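Local structure of multisubunit Na+/H+ antiporter, E subunit (Anoxybacillus flavithermus, 6Z16) at residues M1-V9 / F45-P53. The protein probably serves as a membrane-embedded subunit of a multisubunit antiporter that exchanges sodium ions for protons across the cell membrane. Numbering follows the deposited sequence.
With PTY (phosphatidylethanolamine), chain B.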
# COMPACT_ATOMS: atom_id res chain seq x y z
N MET E 1 16.38 -0.87 12.21
CA MET E 1 15.86 -2.12 11.68
C MET E 1 14.49 -1.89 11.06
O MET E 1 14.02 -2.69 10.27
CB MET E 1 15.76 -3.18 12.77
CG MET E 1 17.08 -3.58 13.38
SD MET E 1 16.87 -4.92 14.58
CE MET E 1 16.07 -4.04 15.92
N ALA E 2 13.86 -0.79 11.46
CA ALA E 2 12.62 -0.34 10.84
C ALA E 2 12.88 0.67 9.73
O ALA E 2 12.03 0.83 8.85
CB ALA E 2 11.71 0.27 11.89
N PHE E 3 14.03 1.34 9.79
CA PHE E 3 14.39 2.29 8.75
C PHE E 3 14.64 1.58 7.42
O PHE E 3 14.27 2.10 6.37
CB PHE E 3 15.63 3.07 9.17
CG PHE E 3 16.06 4.11 8.19
CD1 PHE E 3 15.32 5.26 8.02
CD2 PHE E 3 17.22 3.95 7.46
CE1 PHE E 3 15.72 6.23 7.12
CE2 PHE E 3 17.63 4.91 6.56
CZ PHE E 3 16.88 6.05 6.39
N GLN E 4 15.21 0.38 7.48
CA GLN E 4 15.43 -0.39 6.26
C GLN E 4 14.11 -0.87 5.68
O GLN E 4 13.95 -0.92 4.46
CB GLN E 4 16.33 -1.57 6.57
CG GLN E 4 17.62 -1.19 7.21
CD GLN E 4 18.44 -2.40 7.53
OE1 GLN E 4 18.07 -3.51 7.18
NE2 GLN E 4 19.54 -2.20 8.24
N ILE E 5 13.15 -1.21 6.55
CA ILE E 5 11.86 -1.66 6.06
C ILE E 5 11.11 -0.50 5.42
O ILE E 5 10.52 -0.64 4.34
CB ILE E 5 11.05 -2.29 7.19
CG1 ILE E 5 11.85 -3.42 7.84
CG2 ILE E 5 9.76 -2.87 6.66
CD1 ILE E 5 11.21 -3.97 9.08
N LEU E 6 11.16 0.68 6.05
CA LEU E 6 10.56 1.88 5.48
C LEU E 6 11.24 2.28 4.18
O LEU E 6 10.58 2.75 3.24
CB LEU E 6 10.64 3.03 6.49
CG LEU E 6 10.04 4.36 6.05
CD1 LEU E 6 8.54 4.26 5.90
CD2 LEU E 6 10.43 5.46 7.00
N LEU E 7 12.55 2.06 4.10
CA LEU E 7 13.30 2.41 2.91
C LEU E 7 12.96 1.48 1.76
O LEU E 7 12.85 1.92 0.61
CB LEU E 7 14.79 2.38 3.24
CG LEU E 7 15.73 3.25 2.41
CD1 LEU E 7 16.87 3.66 3.29
CD2 LEU E 7 16.25 2.54 1.19
N ASN E 8 12.73 0.20 2.06
CA ASN E 8 12.28 -0.74 1.05
C ASN E 8 10.87 -0.41 0.58
O ASN E 8 10.56 -0.54 -0.62
CB ASN E 8 12.34 -2.16 1.63
CG ASN E 8 12.52 -3.23 0.57
OD1 ASN E 8 12.94 -4.34 0.89
ND2 ASN E 8 12.19 -2.92 -0.68
N VAL E 9 10.01 0.06 1.49
CA VAL E 9 8.65 0.46 1.09
C VAL E 9 8.68 1.68 0.18
O VAL E 9 7.99 1.73 -0.85
CB VAL E 9 7.78 0.69 2.34
CG1 VAL E 9 6.44 1.30 1.97
CG2 VAL E 9 7.54 -0.61 3.06
N PHE E 45 24.29 0.78 6.63
CA PHE E 45 23.43 0.63 7.80
C PHE E 45 24.24 0.11 8.98
O PHE E 45 25.37 -0.36 8.84
CB PHE E 45 22.28 -0.31 7.48
CG PHE E 45 21.38 0.20 6.39
CD1 PHE E 45 20.46 1.20 6.65
CD2 PHE E 45 21.46 -0.32 5.11
CE1 PHE E 45 19.63 1.67 5.65
CE2 PHE E 45 20.63 0.15 4.11
CZ PHE E 45 19.72 1.15 4.38
N HIS E 46 23.66 0.22 10.17
CA HIS E 46 24.39 -0.09 11.38
C HIS E 46 23.94 -1.38 12.06
O HIS E 46 24.78 -2.09 12.62
CB HIS E 46 24.28 1.06 12.38
CG HIS E 46 24.94 2.32 11.92
ND1 HIS E 46 24.29 3.28 11.18
CD2 HIS E 46 26.21 2.77 12.09
CE1 HIS E 46 25.12 4.27 10.92
NE2 HIS E 46 26.29 3.99 11.46
N SER E 47 22.65 -1.70 12.02
CA SER E 47 22.15 -2.80 12.85
C SER E 47 22.34 -4.17 12.19
O SER E 47 23.18 -4.96 12.62
CB SER E 47 20.67 -2.56 13.17
OG SER E 47 19.90 -2.53 11.98
N ARG E 48 21.61 -4.42 11.09
CA ARG E 48 21.46 -5.76 10.53
C ARG E 48 20.69 -5.67 9.23
O ARG E 48 19.83 -4.80 9.09
CB ARG E 48 20.72 -6.68 11.51
CG ARG E 48 20.56 -8.15 11.09
CD ARG E 48 21.91 -8.83 10.97
NE ARG E 48 21.80 -10.27 10.75
CZ ARG E 48 22.84 -11.06 10.49
NH1 ARG E 48 24.06 -10.54 10.42
NH2 ARG E 48 22.67 -12.36 10.31
N PHE E 49 20.99 -6.54 8.27
CA PHE E 49 20.09 -6.72 7.14
C PHE E 49 18.76 -7.29 7.64
O PHE E 49 18.74 -8.29 8.36
CB PHE E 49 20.73 -7.63 6.10
CG PHE E 49 19.89 -7.84 4.89
CD1 PHE E 49 19.63 -6.79 4.04
CD2 PHE E 49 19.40 -9.09 4.59
CE1 PHE E 49 18.85 -6.97 2.92
CE2 PHE E 49 18.63 -9.28 3.46
CZ PHE E 49 18.36 -8.22 2.63
N TYR E 50 17.66 -6.64 7.26
CA TYR E 50 16.44 -6.68 8.05
C TYR E 50 15.67 -7.98 7.98
O TYR E 50 14.62 -8.08 8.64
CB TYR E 50 15.51 -5.53 7.66
CG TYR E 50 14.80 -5.66 6.32
CD1 TYR E 50 15.41 -5.23 5.16
CD2 TYR E 50 13.50 -6.14 6.24
CE1 TYR E 50 14.76 -5.33 3.95
CE2 TYR E 50 12.85 -6.24 5.05
CZ TYR E 50 13.48 -5.83 3.91
OH TYR E 50 12.81 -5.94 2.71
N LEU E 51 16.11 -8.98 7.22
CA LEU E 51 15.34 -10.21 7.18
C LEU E 51 15.59 -11.07 8.42
O LEU E 51 14.67 -11.78 8.86
CB LEU E 51 15.65 -11.01 5.91
CG LEU E 51 15.23 -10.37 4.59
CD1 LEU E 51 15.65 -11.25 3.44
CD2 LEU E 51 13.73 -10.11 4.54
N VAL E 52 16.80 -11.00 8.98
CA VAL E 52 17.12 -11.81 10.17
C VAL E 52 16.27 -11.44 11.39
O VAL E 52 15.80 -12.37 12.07
CB VAL E 52 18.63 -11.77 10.43
CG1 VAL E 52 19.01 -12.59 11.66
CG2 VAL E 52 19.39 -12.25 9.20
N PRO E 53 16.01 -10.16 11.72
CA PRO E 53 15.01 -9.90 12.78
C PRO E 53 13.60 -10.38 12.45
O PRO E 53 12.88 -10.79 13.37
CB PRO E 53 15.07 -8.38 12.96
CG PRO E 53 16.42 -8.02 12.57
CD PRO E 53 16.74 -8.91 11.42
C1 PTY B . 20.73 6.82 3.50
C2 PTY B . 20.60 4.30 9.23
C3 PTY B . 21.86 5.15 8.94
O4 PTY B . 19.54 7.45 4.01
C5 PTY B . 21.72 4.56 4.07
C6 PTY B . 20.51 5.33 3.59
O7 PTY B . 19.89 4.78 2.37
C8 PTY B . 20.47 4.91 1.16
O10 PTY B . 21.63 5.14 0.96
C11 PTY B . 19.45 4.74 0.07
C12 PTY B . 18.19 5.55 0.35
C13 PTY B . 17.83 6.52 -0.77
C14 PTY B . 17.43 5.85 -2.07
C15 PTY B . 16.93 6.83 -3.12
C16 PTY B . 15.70 7.60 -2.68
C17 PTY B . 15.29 8.71 -3.63
C18 PTY B . 14.89 8.23 -5.02
C19 PTY B . 14.43 9.35 -5.94
C20 PTY B . 13.24 10.13 -5.40
C30 PTY B . 19.24 8.67 3.54
C31 PTY B . 17.98 9.18 4.17
O30 PTY B . 19.90 9.26 2.73
C32 PTY B . 16.72 8.69 3.49
C33 PTY B . 16.56 9.25 2.08
C34 PTY B . 15.15 9.12 1.53
C35 PTY B . 14.95 9.86 0.21
C36 PTY B . 13.51 9.90 -0.26
C37 PTY B . 12.57 10.65 0.67
P1 PTY B . 22.59 5.30 6.38
O11 PTY B . 21.68 5.71 7.61
O12 PTY B . 23.52 4.43 6.86
O13 PTY B . 23.11 6.43 5.74
O14 PTY B . 21.69 4.54 5.51
N1 PTY B . 20.98 3.15 10.05
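Phe45 lies between Gln4 and a phosphatidylethanolamine molecule, its ring sandwiched between a glutamine side chain and the lipid where a helix-loop-helix connection, from helix 24-40 to helix 51-79, folds against the N-terminal turns of helix 3-18. The site exemplifies how a polar side chain on a helix can hold a loop by a backbone carbonyl while its aliphatic part packs on an aromatic ring, as Gln4 does here. Gln4 CG sits over one face of the Phe45 ring in a CH-pi contact, 3.9 Å from its centroid, while lipid C5 covers the opposite face. The ring's edge receives Phe3 CD2, which meets Phe45 CE1 at 3.8 Å, and also Leu7 CD1. His46 reaches the lipid rather than helix 3-18, its ND1 accepting a weak hydrogen bond from the ethanolamine N1. Ser47 follows, with OG against Met1 CG. At Arg48 it is the backbone that matters: Gln4, its chain extended beyond CG (chi2 178°), brings NE2 within 2.8 Å of Arg48 O, in a bent hydrogen bond with the donor above the carbonyl plane. An alanine in place of Gln4 would probably leave this carbonyl without its side-chain donor and lose the CH-pi contact of CG on the Phe45 ring. Phe49 turns away toward helix 24-40, where it meets Phe39 edge-to-face. Tyr50, by contrast, projects its ring alongside helix 3-18: CD2 packs on Ile5 CG1 at 3.6 Å, and the hydroxyl is hydrogen-bonded to Tyr31 OH and, as modelled, to Asn8 OD1, though the latter spacing is too short to be taken literally. The Asn8 amide stands nearly perpendicular to the Tyr50 ring, the planes 86° apart. Last along the chain, Pro53 CG meets Met1 SD at 3.7 Å.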